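Local coordinates for protein alpha-L-rhamnosidase (Streptomyces avermitilis, PDB 3W5M) that releases terminal alpha-L-rhamnose from citrus flavonoids and the arabinogalactan-protein gum arabic, and binds L-rhamnose through a calcium-dependent carbohydrate-binding module, at residues F764-D769 with L788-I792; R793-Q797 with N822-D826; I141-E145 with T156-R160; G235-V239 with I251-W257. All blocks are in the same frame, centred on the assembly; numbering follows the deposited sequence.

Overall arrangement
From the N terminus, the chain first meets interactions 3 and 4, both in the CBM67 module. Interaction 3 closes a strandless loop between residues 145 and 156, and interaction 4 then brings 251-257 back onto 235-239 across a beta hairpin. These two contacts touch, with Ile141 and Phe159 of the first lying against Trp236 of the second. Far along the chain, interaction 1 pairs neighbouring helices 756-777 and 783-800 of the catalytic domain. Interaction 2 continues along helix 783-800 and joins it to the loop after helix 812-820. All four follow in series, without nesting or crossing; the two pairs lie about 65 to 70 Å apart between centres.

Interaction 1: F764-D769 with L788-I792; sequences FAHSAD and LFTRI
Ile792 and Phe764 make a close apolar contact between the two helices: the CD1 methyl of Ile792 stands over the middle of the Phe764 ring, 3.4 Å from the ring centroid and almost on its normal, a CH-pi contact. The other branch of the same isoleucine is turned to Ala765, with Ile792 CG2 3.5 Å from Ala765 CB. Ala768 CB points into the opposing helix and sits among Leu788 CD2, the CB of Phe789 and Ile792 CD1. On the far side of these alanines, the Phe789 ring lies alongside Asp769, whose CB is 3.8 Å from the ring centroid and over its face; carboxylate and ring are stacked, their planes 22° apart. Segments 764-769 and 788-792 run nearly antiparallel, at 158°, their axes approaching to 8.4 Å, as parts of consecutive helices of the (alpha/alpha)6 barrel; the small side chains of Ala765 and Ala768 are consistent with the close approach, Ala768 CA lying 5.1 Å from Phe789 CA. Phe789 reaches Asp769 because its CG is anti to the backbone N (chi1 175°). Further out, Arg773 holds the Asp769 carboxylate in a salt bridge, while Leu730 and Glu731 of helix 713-732 pack against Phe764. Leu823, from the loop after helix 812-820, touches Ala765.

Interaction 2: R793-Q797 with N822-D826; sequences RKAFQ and NLVPD
Phe796 and Leu823 cross at about a right angle, with Leu823 CD1 poised over the centre of the aromatic ring, 4.1 Å from its centroid and close to the ring normal. Leu823 CB also approaches the ring, at 4.0 Å from Phe796 CE1. The next residue, Gln797, meets Pro825 from the opposite direction: its amide lies against the proline ring, with Gln797 NE2 3.7 Å from Pro825 CD. That nitrogen donates to Leu823 O at 2.8 Å, coming from above the carbonyl plane, with an N-H...O angle of 149°. Arg793 holds the preceding carbonyl in a different manner. Its chain bends at chi3 (51°), bringing NH1 to Asn822 O at 3.1 Å; the acceptor lies in the guanidinium plane and the donor in the carbonyl plane, and the bond is nearly straight at 170°. Asn822, with positive phi, is the C-prime residue of the Schellman motif that ends helix 812-820 in this (alpha/alpha)6 barrel. Two side chains of helix 783-800 thus satisfy two successive carbonyls just beyond that helix terminus, Asn822 O and Leu823 O, and the positive charge of Arg793 would be expected to polarise the first of them.

Interaction 3: I141-E145 with T156-R160; sequences IWFPE and TRWFR
The backbones of 141-145 and 156-160 come closest at Phe143 and Arg157, whose CA atoms are 6.5 Å apart, and the contact is made largely by side chains. Arg157, bent at chi2 (-71°), lays its aliphatic part over one face of the Trp142 indole, with Arg157 CG 3.6 Å from Trp142 CZ2, while Arg157 CD packs on Phe143 CB. The guanidinium then takes Glu145 side-on in a salt bridge: Arg157 NE to Glu145 OE2 at 2.7 Å and Arg157 NH2 to Glu145 OE1 at 2.8 Å. Glu145 OE1 accepts on its syn lone pair, whereas OE2 is met by Arg157 NE from above the carboxylate plane; the two flat groups are turned 47° apart. Phe159 directs its ring edge at the Trp142-Phe143 peptide, with Phe159 CE2 3.6 Å from Trp142 C. Inside the CBM67 beta-sandwich, this packing joins strand 156-165 to strand 139-142 and the loop that follows it, and Trp142 lies about 4 Å, side chain to side chain, from the calcium ligand Asn228. A second donor reaches Glu145 OE2: Trp142 NE1, at 2.9 Å on the anti lone pair. The carboxylate thus receives three N-H groups, which fix its rotation, tie the indole to the salt bridge and would be expected to stabilise its negative charge.

Interaction 4: G235-V239 with I251-W257; sequences GWICV and IFSDASW
The hydroxyl of Ser253 is gripped from several sides: Ser253 OG accepts from Cys238 N at 2.9 Å and is also hydrogen-bonded to Ser139 O and to Ser138 OG. It reaches the strand because OG stands between the backbone N and the carbonyl carbon (chi1 47°). The return bond, Ser253 N to Cys238 O, is longer at 3.3 Å and meets the oxygen from above the carbonyl plane. Beside this pair, Val239 and Phe252 form an antiparallel non-hydrogen-bonded pair with their side chains on the same face of the sheet, and Val239 CG2 lies at the edge of the Phe252 ring, 3.7 Å from Phe252 CD1. Past Ser253 the chain leaves the strand through a type I turn from Asp254 to Trp257, with Asp254 OD1 closing an Asx turn onto Ser256 N. The turn brings Trp257 back against Cys238 and Trp236. There Trp236 presents the edge of its six-membered ring to the face of Trp257, a T-shaped pair with planes at 83° and Trp236 CH2 3.5 Å from Trp257 CH2. The Trp257 indole is held by its own bond, Trp257 NE1 to Phe252 O at 2.9 Å, nearly in the ring plane. Cys238 SG approaches the same indole obliquely, 4.1 Å from Trp257 CZ2. Phe159 stacks edge-to-face with Trp236, extending the aromatic cluster to strand 156-165. Such an aromatic core, between hairpin 235-252, with the turn after it, in one sheet and strand 156-165 of the other, belongs to the beta-sandwich of the rhamnose-binding CBM67 module.

Interaction 1: F764-D769 with L788-I792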
loop_
_atom_site.group_PDB
_atom_site.type_symbol
_atom_site.label_atom_id
_atom_site.label_comp_id
_atom_site.label_asym_id
_atom_site.label_seq_id
_atom_site.Cartn_x
_atom_site.Cartn_y
_atom_site.Cartn_z
ATOM N N PHE A 764 -21.862 -3.350 15.788
ATOM C CA PHE A 764 -21.895 -4.573 16.572
ATOM C C PHE A 764 -22.956 -5.547 16.021
ATOM O O PHE A 764 -22.665 -6.719 15.745
ATOM C CB PHE A 764 -22.125 -4.198 18.064
ATOM C CG PHE A 764 -22.203 -5.362 19.038
ATOM C CD1 PHE A 764 -21.609 -6.601 18.787
ATOM C CD2 PHE A 764 -22.847 -5.191 20.261
ATOM C CE1 PHE A 764 -21.678 -7.630 19.709
ATOM C CE2 PHE A 764 -22.906 -6.224 21.193
ATOM C CZ PHE A 764 -22.322 -7.447 20.921
ATOM N N ALA A 765 -24.186 -5.050 15.865
ATOM C CA ALA A 765 -25.279 -5.815 15.262
ATOM C C ALA A 765 -24.926 -6.317 13.878
ATOM O O ALA A 765 -25.160 -7.489 13.576
ATOM C CB ALA A 765 -26.545 -4.968 15.178
ATOM N N HIS A 766 -24.385 -5.429 13.040
ATOM C CA HIS A 766 -24.066 -5.777 11.656
ATOM C C HIS A 766 -23.020 -6.900 11.598
ATOM O O HIS A 766 -23.117 -7.810 10.744
ATOM C CB HIS A 766 -23.542 -4.557 10.892
ATOM C CG HIS A 766 -23.363 -4.787 9.419
ATOM N ND1 HIS A 766 -24.393 -5.168 8.589
ATOM C CD2 HIS A 766 -22.267 -4.666 8.628
ATOM C CE1 HIS A 766 -23.948 -5.270 7.348
ATOM N NE2 HIS A 766 -22.658 -4.976 7.345
ATOM N N SER A 767 -22.015 -6.807 12.471
ATOM C CA SER A 767 -21.027 -7.879 12.587
ATOM C C SER A 767 -21.658 -9.220 13.008
ATOM O O SER A 767 -21.295 -10.265 12.472
ATOM C CB SER A 767 -19.887 -7.492 13.516
ATOM O OG SER A 767 -19.052 -6.584 12.844
ATOM N N ALA A 768 -22.605 -9.188 13.947
ATOM C CA ALA A 768 -23.335 -10.402 14.326
ATOM C C ALA A 768 -24.137 -10.980 13.152
ATOM O O ALA A 768 -24.193 -12.204 12.970
ATOM C CB ALA A 768 -24.262 -10.124 15.518
ATOM N N ASP A 769 -24.756 -10.092 12.375
ATOM C CA ASP A 769 -25.556 -10.431 11.193
ATOM C C ASP A 769 -24.651 -11.118 10.172
ATOM O O ASP A 769 -24.970 -12.194 9.650
ATOM C CB ASP A 769 -26.141 -9.146 10.601
ATOM C CG ASP A 769 -27.021 -9.371 9.378
ATOM O OD1 ASP A 769 -27.196 -10.509 8.887
ATOM O OD2 ASP A 769 -27.573 -8.371 8.884
ATOM N N LEU A 788 -27.845 -13.661 18.578
ATOM C CA LEU A 788 -27.096 -12.462 18.988
ATOM C C LEU A 788 -27.541 -11.240 18.222
ATOM O O LEU A 788 -27.767 -10.204 18.832
ATOM C CB LEU A 788 -25.585 -12.655 18.822
ATOM C CG LEU A 788 -24.744 -11.414 19.152
ATOM C CD1 LEU A 788 -24.914 -10.962 20.604
ATOM C CD2 LEU A 788 -23.274 -11.682 18.856
ATOM N N PHE A 789 -27.628 -11.351 16.889
ATOM C CA PHE A 789 -28.111 -10.276 16.018
ATOM C C PHE A 789 -29.497 -9.789 16.421
ATOM O O PHE A 789 -29.694 -8.581 16.597
ATOM C CB PHE A 789 -28.121 -10.694 14.540
ATOM C CG PHE A 789 -28.722 -9.666 13.617
ATOM C CD1 PHE A 789 -28.280 -8.345 13.632
ATOM C CD2 PHE A 789 -29.721 -10.021 12.722
ATOM C CE1 PHE A 789 -28.821 -7.402 12.770
ATOM C CE2 PHE A 789 -30.272 -9.084 11.854
ATOM C CZ PHE A 789 -29.828 -7.763 11.883
ATOM N N THR A 790 -30.433 -10.733 16.571
ATOM C CA THR A 790 -31.811 -10.440 17.060
ATOM C C THR A 790 -31.794 -9.603 18.355
ATOM O O THR A 790 -32.524 -8.616 18.483
ATOM C CB THR A 790 -32.574 -11.750 17.345
ATOM O OG1 THR A 790 -32.588 -12.550 16.161
ATOM C CG2 THR A 790 -34.025 -11.460 17.764
ATOM N N ARG A 791 -30.957 -10.010 19.308
ATOM C CA ARG A 791 -30.900 -9.330 20.611
ATOM C C ARG A 791 -30.299 -7.933 20.545
ATOM O O ARG A 791 -30.787 -7.020 21.210
ATOM C CB ARG A 791 -30.227 -10.190 21.658
ATOM C CG ARG A 791 -31.072 -11.388 22.033
ATOM C CD ARG A 791 -30.470 -12.155 23.188
ATOM N NE ARG A 791 -29.295 -12.909 22.780
ATOM C CZ ARG A 791 -28.048 -12.608 23.129
ATOM N NH1 ARG A 791 -27.795 -11.548 23.890
ATOM N NH2 ARG A 791 -27.048 -13.366 22.710
ATOM N N ILE A 792 -29.275 -7.744 19.707
ATOM C CA ILE A 792 -28.713 -6.418 19.508
ATOM C C ILE A 792 -29.651 -5.492 18.772
ATOM O O ILE A 792 -29.768 -4.312 19.136
ATOM C CB ILE A 792 -27.376 -6.442 18.745
ATOM C CG1 ILE A 792 -26.381 -7.344 19.459
ATOM C CG2 ILE A 792 -26.791 -5.023 18.706
ATOM C CD1 ILE A 792 -25.154 -7.661 18.605
#

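Interaction 2: R793-Q797 with N822-D826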
loop_
_atom_site.group_PDB
_atom_site.type_symbol
_atom_site.label_atom_id
_atom_site.label_comp_id
_atom_site.label_asym_id
_atom_site.label_seq_id
_atom_site.Cartn_x
_atom_site.Cartn_y
_atom_site.Cartn_z
ATOM N N ARG A 793 -30.292 -6.000 17.715
ATOM C CA ARG A 793 -31.252 -5.193 16.977
ATOM C C ARG A 793 -32.368 -4.695 17.912
ATOM O O ARG A 793 -32.807 -3.565 17.773
ATOM C CB ARG A 793 -31.854 -5.945 15.791
ATOM C CG ARG A 793 -32.874 -5.129 15.022
ATOM C CD ARG A 793 -33.144 -5.641 13.629
ATOM N NE ARG A 793 -33.450 -7.062 13.607
ATOM C CZ ARG A 793 -33.491 -7.798 12.497
ATOM N NH1 ARG A 793 -33.236 -7.242 11.298
ATOM N NH2 ARG A 793 -33.781 -9.095 12.588
ATOM N N LYS A 794 -32.817 -5.543 18.828
ATOM C CA LYS A 794 -33.901 -5.139 19.744
ATOM C C LYS A 794 -33.425 -4.057 20.716
ATOM O O LYS A 794 -34.091 -3.040 20.898
ATOM C CB LYS A 794 -34.480 -6.302 20.534
ATOM C CG LYS A 794 -35.902 -5.984 20.963
ATOM C CD LYS A 794 -36.251 -6.461 22.360
ATOM C CE LYS A 794 -37.681 -6.034 22.704
ATOM N NZ LYS A 794 -38.168 -6.591 24.001
ATOM N N ALA A 795 -32.262 -4.288 21.319
ATOM C CA ALA A 795 -31.634 -3.307 22.191
ATOM C C ALA A 795 -31.373 -2.022 21.409
ATOM O O ALA A 795 -31.658 -0.921 21.907
ATOM C CB ALA A 795 -30.361 -3.872 22.814
ATOM N N PHE A 796 -30.903 -2.146 20.164
ATOM C CA PHE A 796 -30.682 -0.974 19.339
ATOM C C PHE A 796 -31.955 -0.153 19.095
ATOM O O PHE A 796 -31.932 1.087 19.200
ATOM C CB PHE A 796 -30.059 -1.352 17.983
ATOM C CG PHE A 796 -29.707 -0.175 17.139
ATOM C CD1 PHE A 796 -30.677 0.468 16.380
ATOM C CD2 PHE A 796 -28.382 0.306 17.103
ATOM C CE1 PHE A 796 -30.358 1.572 15.611
ATOM C CE2 PHE A 796 -28.064 1.405 16.333
ATOM C CZ PHE A 796 -29.042 2.035 15.585
ATOM N N GLN A 797 -33.047 -0.830 18.738
ATOM C CA GLN A 797 -34.271 -0.119 18.340
ATOM C C GLN A 797 -34.857 0.594 19.540
ATOM O O GLN A 797 -35.306 1.733 19.440
ATOM C CB GLN A 797 -35.308 -1.073 17.766
ATOM C CG GLN A 797 -35.052 -1.433 16.315
ATOM C CD GLN A 797 -35.694 -2.750 15.938
ATOM O OE1 GLN A 797 -36.212 -3.466 16.796
ATOM N NE2 GLN A 797 -35.658 -3.080 14.652
ATOM N N ASN A 822 -30.393 -2.889 8.347
ATOM C CA ASN A 822 -31.711 -3.465 8.661
ATOM C C ASN A 822 -32.017 -3.366 10.139
ATOM O O ASN A 822 -32.487 -4.330 10.766
ATOM C CB ASN A 822 -31.823 -4.899 8.104
ATOM C CG ASN A 822 -31.589 -4.944 6.600
ATOM O OD1 ASN A 822 -32.191 -4.176 5.858
ATOM N ND2 ASN A 822 -30.683 -5.815 6.146
ATOM N N LEU A 823 -31.750 -2.171 10.690
ATOM C CA LEU A 823 -31.928 -1.923 12.104
ATOM C C LEU A 823 -33.251 -1.206 12.423
ATOM O O LEU A 823 -33.753 -1.378 13.515
ATOM C CB LEU A 823 -30.731 -1.193 12.706
ATOM C CG LEU A 823 -29.417 -2.004 12.582
ATOM C CD1 LEU A 823 -28.219 -1.174 13.001
ATOM C CD2 LEU A 823 -29.433 -3.304 13.375
ATOM N N VAL A 824 -33.803 -0.458 11.468
ATOM C CA VAL A 824 -35.094 0.227 11.655
ATOM C C VAL A 824 -36.193 -0.849 11.662
ATOM O O VAL A 824 -36.221 -1.689 10.778
ATOM C CB VAL A 824 -35.395 1.203 10.490
ATOM C CG1 VAL A 824 -36.672 1.980 10.750
ATOM C CG2 VAL A 824 -34.256 2.184 10.263
ATOM N N PRO A 825 -37.123 -0.816 12.638
ATOM C CA PRO A 825 -38.271 -1.732 12.476
ATOM C C PRO A 825 -38.931 -1.545 11.097
ATOM O O PRO A 825 -39.014 -0.415 10.602
ATOM C CB PRO A 825 -39.223 -1.329 13.607
ATOM C CG PRO A 825 -38.395 -0.532 14.573
ATOM C CD PRO A 825 -37.284 0.104 13.777
ATOM N N ASP A 826 -39.396 -2.631 10.474
ATOM C CA ASP A 826 -39.902 -2.549 9.104
ATOM C C ASP A 826 -41.046 -1.580 8.940
ATOM O O ASP A 826 -41.152 -0.939 7.914
ATOM C CB ASP A 826 -40.275 -3.914 8.556
ATOM C CG ASP A 826 -39.051 -4.719 8.216
ATOM O OD1 ASP A 826 -38.526 -5.354 9.142
ATOM O OD2 ASP A 826 -38.582 -4.656 7.042
#

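Interaction 3: I141-E145 with T156-R160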
loop_
_atom_site.group_PDB
_atom_site.type_symbol
_atom_site.label_atom_id
_atom_site.label_comp_id
_atom_site.label_asym_id
_atom_site.label_seq_id
_atom_site.Cartn_x
_atom_site.Cartn_y
_atom_site.Cartn_z
ATOM N N ILE A 141 28.290 18.451 26.248
ATOM C CA ILE A 141 28.937 19.580 26.907
ATOM C C ILE A 141 28.039 20.806 26.957
ATOM O O ILE A 141 27.076 20.935 26.179
ATOM C CB ILE A 141 30.322 19.941 26.283
ATOM C CG1 ILE A 141 30.209 20.365 24.820
ATOM C CG2 ILE A 141 31.260 18.779 26.411
ATOM C CD1 ILE A 141 31.464 21.067 24.328
ATOM N N TRP A 142 28.344 21.702 27.904
ATOM C CA TRP A 142 27.670 22.986 28.002
ATOM C C TRP A 142 28.631 23.984 28.591
ATOM O O TRP A 142 29.773 23.649 28.886
ATOM C CB TRP A 142 26.398 22.841 28.886
ATOM C CG TRP A 142 25.443 23.937 28.738
ATOM C CD1 TRP A 142 25.089 24.855 29.705
ATOM C CD2 TRP A 142 24.659 24.256 27.579
ATOM N NE1 TRP A 142 24.144 25.715 29.208
ATOM C CE2 TRP A 142 23.861 25.385 27.912
ATOM C CE3 TRP A 142 24.560 23.711 26.288
ATOM C CZ2 TRP A 142 22.981 25.994 26.990
ATOM C CZ3 TRP A 142 23.667 24.314 25.373
ATOM C CH2 TRP A 142 22.895 25.444 25.742
ATOM N N PHE A 143 28.173 25.217 28.753
ATOM C CA PHE A 143 28.911 26.197 29.537
ATOM C C PHE A 143 28.979 25.740 31.017
ATOM O O PHE A 143 28.018 25.107 31.514
ATOM C CB PHE A 143 28.263 27.580 29.400
ATOM C CG PHE A 143 29.011 28.652 30.150
ATOM C CD1 PHE A 143 30.113 29.277 29.572
ATOM C CD2 PHE A 143 28.682 28.953 31.477
ATOM C CE1 PHE A 143 30.826 30.237 30.272
ATOM C CE2 PHE A 143 29.417 29.893 32.193
ATOM C CZ PHE A 143 30.483 30.542 31.589
ATOM N N PRO A 144 30.107 26.018 31.713
ATOM C CA PRO A 144 30.226 25.586 33.111
ATOM C C PRO A 144 29.355 26.433 34.026
ATOM O O PRO A 144 29.849 27.353 34.688
ATOM C CB PRO A 144 31.719 25.791 33.427
ATOM C CG PRO A 144 32.164 26.854 32.456
ATOM C CD PRO A 144 31.404 26.510 31.193
ATOM N N GLU A 145 28.064 26.131 34.024
ATOM C CA GLU A 145 27.102 26.750 34.952
ATOM C C GLU A 145 26.276 25.614 35.579
ATOM O O GLU A 145 25.626 24.843 34.871
ATOM C CB GLU A 145 26.207 27.770 34.232
ATOM C CG GLU A 145 25.569 27.259 32.951
ATOM C CD GLU A 145 24.927 28.352 32.092
ATOM O OE1 GLU A 145 24.808 29.514 32.541
ATOM O OE2 GLU A 145 24.527 28.046 30.954
ATOM N N THR A 156 21.409 31.013 25.144
ATOM C CA THR A 156 22.396 30.587 24.142
ATOM C C THR A 156 23.787 30.599 24.763
ATOM O O THR A 156 24.112 31.503 25.548
ATOM C CB THR A 156 22.312 31.502 22.906
ATOM O OG1 THR A 156 20.986 31.423 22.392
ATOM C CG2 THR A 156 23.328 31.104 21.782
ATOM N N ARG A 157 24.595 29.586 24.439
ATOM C CA ARG A 157 26.009 29.543 24.842
ATOM C C ARG A 157 26.861 29.330 23.585
ATOM O O ARG A 157 26.358 28.839 22.575
ATOM C CB ARG A 157 26.272 28.460 25.877
ATOM C CG ARG A 157 25.397 28.627 27.126
ATOM C CD ARG A 157 25.842 29.825 27.933
ATOM N NE ARG A 157 25.079 30.029 29.171
ATOM C CZ ARG A 157 24.286 31.077 29.418
ATOM N NH1 ARG A 157 24.098 32.039 28.508
ATOM N NH2 ARG A 157 23.672 31.178 30.620
ATOM N N TRP A 158 28.120 29.749 23.660
ATOM C CA TRP A 158 29.010 29.736 22.493
ATOM C C TRP A 158 30.238 28.887 22.813
ATOM O O TRP A 158 30.718 28.883 23.972
ATOM C CB TRP A 158 29.398 31.186 22.144
ATOM C CG TRP A 158 28.210 32.002 21.683
ATOM C CD1 TRP A 158 27.790 32.181 20.395
ATOM C CD2 TRP A 158 27.279 32.730 22.512
ATOM N NE1 TRP A 158 26.665 32.971 20.367
ATOM C CE2 TRP A 158 26.326 33.313 21.651
ATOM C CE3 TRP A 158 27.163 32.938 23.901
ATOM C CZ2 TRP A 158 25.266 34.103 22.124
ATOM C CZ3 TRP A 158 26.109 33.702 24.377
ATOM C CH2 TRP A 158 25.169 34.279 23.488
ATOM N N PHE A 159 30.759 28.190 21.800
ATOM C CA PHE A 159 31.832 27.211 21.972
ATOM C C PHE A 159 32.803 27.290 20.815
ATOM O O PHE A 159 32.363 27.448 19.658
ATOM C CB PHE A 159 31.258 25.795 21.982
ATOM C CG PHE A 159 30.213 25.593 23.055
ATOM C CD1 PHE A 159 28.909 26.013 22.819
ATOM C CD2 PHE A 159 30.543 25.065 24.308
ATOM C CE1 PHE A 159 27.929 25.885 23.804
ATOM C CE2 PHE A 159 29.554 24.923 25.289
ATOM C CZ PHE A 159 28.270 25.333 25.038
ATOM N N ARG A 160 34.082 27.131 21.144
ATOM C CA ARG A 160 35.154 27.087 20.153
ATOM C C ARG A 160 36.146 25.990 20.444
ATOM O O ARG A 160 36.417 25.670 21.615
ATOM C CB ARG A 160 35.926 28.418 20.153
ATOM C CG ARG A 160 35.216 29.577 19.468
ATOM C CD ARG A 160 35.998 30.899 19.575
ATOM N NE ARG A 160 37.406 30.782 19.177
ATOM C CZ ARG A 160 37.858 30.980 17.943
ATOM N NH1 ARG A 160 37.027 31.312 16.970
ATOM N NH2 ARG A 160 39.164 30.865 17.689
#

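Interaction 4: G235-V239 with I251-W257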
loop_
_atom_site.group_PDB
_atom_site.type_symbol
_atom_site.label_atom_id
_atom_site.label_comp_id
_atom_site.label_asym_id
_atom_site.label_seq_id
_atom_site.Cartn_x
_atom_site.Cartn_y
_atom_site.Cartn_z
ATOM N N GLY A 235 22.677 20.643 26.671
ATOM C CA GLY A 235 23.962 20.078 26.334
ATOM C C GLY A 235 24.020 19.826 24.837
ATOM O O GLY A 235 22.981 19.691 24.180
ATOM N N TRP A 236 25.227 19.697 24.300
ATOM C CA TRP A 236 25.340 19.356 22.867
ATOM C C TRP A 236 26.519 18.400 22.754
ATOM O O TRP A 236 27.382 18.356 23.640
ATOM C CB TRP A 236 25.454 20.614 21.958
ATOM C CG TRP A 236 26.748 21.343 22.077
ATOM C CD1 TRP A 236 27.074 22.309 22.993
ATOM C CD2 TRP A 236 27.925 21.142 21.275
ATOM N NE1 TRP A 236 28.377 22.718 22.807
ATOM C CE2 TRP A 236 28.915 22.038 21.750
ATOM C CE3 TRP A 236 28.219 20.320 20.184
ATOM C CZ2 TRP A 236 30.198 22.122 21.186
ATOM C CZ3 TRP A 236 29.506 20.406 19.613
ATOM C CH2 TRP A 236 30.472 21.293 20.127
ATOM N N ILE A 237 26.524 17.581 21.706
ATOM C CA ILE A 237 27.517 16.538 21.601
ATOM C C ILE A 237 27.898 16.387 20.120
ATOM O O ILE A 237 27.031 16.548 19.232
ATOM C CB ILE A 237 26.903 15.221 22.143
ATOM C CG1 ILE A 237 27.955 14.088 22.205
ATOM C CG2 ILE A 237 25.659 14.828 21.309
ATOM C CD1 ILE A 237 27.509 12.890 23.064
ATOM N N CYS A 238 29.166 16.084 19.834
ATOM C CA CYS A 238 29.535 15.825 18.443
ATOM C C CYS A 238 30.703 14.858 18.340
ATOM O O CYS A 238 31.424 14.625 19.333
ATOM C CB CYS A 238 29.837 17.135 17.679
ATOM S SG CYS A 238 31.434 17.884 18.094
ATOM N N VAL A 239 30.859 14.263 17.150
ATOM C CA VAL A 239 32.115 13.611 16.776
ATOM C C VAL A 239 32.460 14.057 15.359
ATOM O O VAL A 239 31.607 14.050 14.471
ATOM C CB VAL A 239 32.070 12.058 16.802
ATOM C CG1 VAL A 239 33.448 11.479 16.461
ATOM C CG2 VAL A 239 31.629 11.537 18.162
ATOM N N ILE A 251 37.591 13.535 16.752
ATOM C CA ILE A 251 37.632 14.694 17.636
ATOM C C ILE A 251 36.264 14.748 18.324
ATOM O O ILE A 251 35.236 14.691 17.648
ATOM C CB ILE A 251 37.825 16.021 16.838
ATOM C CG1 ILE A 251 39.103 16.012 15.961
ATOM C CG2 ILE A 251 37.787 17.252 17.744
ATOM C CD1 ILE A 251 40.381 15.619 16.653
ATOM N N PHE A 252 36.256 14.869 19.651
ATOM C CA PHE A 252 34.988 14.868 20.391
ATOM C C PHE A 252 34.624 16.221 20.946
ATOM O O PHE A 252 35.489 17.078 21.094
ATOM C CB PHE A 252 35.121 13.912 21.581
ATOM C CG PHE A 252 35.455 12.503 21.188
ATOM C CD1 PHE A 252 34.522 11.723 20.504
ATOM C CD2 PHE A 252 36.697 11.953 21.494
ATOM C CE1 PHE A 252 34.812 10.407 20.160
ATOM C CE2 PHE A 252 36.995 10.638 21.137
ATOM C CZ PHE A 252 36.051 9.878 20.463
ATOM N N SER A 253 33.342 16.398 21.294
ATOM C CA SER A 253 32.937 17.463 22.203
ATOM C C SER A 253 33.377 17.029 23.620
ATOM O O SER A 253 33.112 15.892 24.063
ATOM C CB SER A 253 31.423 17.693 22.139
ATOM O OG SER A 253 30.727 16.441 22.208
ATOM N N ASP A 254 34.086 17.914 24.305
ATOM C CA ASP A 254 34.701 17.567 25.603
ATOM C C ASP A 254 35.291 18.844 26.216
ATOM O O ASP A 254 35.063 19.934 25.680
ATOM C CB ASP A 254 35.723 16.407 25.494
ATOM C CG ASP A 254 36.918 16.728 24.589
ATOM O OD1 ASP A 254 37.278 17.902 24.414
ATOM O OD2 ASP A 254 37.505 15.769 24.045
ATOM N N ALA A 255 36.003 18.728 27.348
ATOM C CA ALA A 255 36.519 19.913 28.069
ATOM C C ALA A 255 37.706 20.622 27.377
ATOM O O ALA A 255 38.191 21.658 27.852
ATOM C CB ALA A 255 36.881 19.552 29.520
ATOM N N SER A 256 38.177 20.059 26.275
ATOM C CA SER A 256 39.158 20.766 25.431
ATOM C C SER A 256 38.552 21.942 24.645
ATOM O O SER A 256 39.302 22.736 24.036
ATOM C CB SER A 256 39.837 19.773 24.486
ATOM O OG SER A 256 40.601 18.859 25.259
ATOM N N TRP A 257 37.216 22.048 24.627
ATOM C CA TRP A 257 36.526 23.158 23.974
ATOM C C TRP A 257 36.450 24.306 24.946
ATOM O O TRP A 257 36.332 24.085 26.152
ATOM C CB TRP A 257 35.092 22.789 23.574
ATOM C CG TRP A 257 35.003 21.838 22.407
ATOM C CD1 TRP A 257 35.426 20.527 22.356
ATOM C CD2 TRP A 257 34.421 22.121 21.140
ATOM N NE1 TRP A 257 35.139 19.994 21.124
ATOM C CE2 TRP A 257 34.532 20.953 20.355
ATOM C CE3 TRP A 257 33.828 23.266 20.578
ATOM C CZ2 TRP A 257 34.072 20.895 19.017
ATOM C CZ3 TRP A 257 33.365 23.206 19.252
ATOM C CH2 TRP A 257 33.498 22.032 18.496
#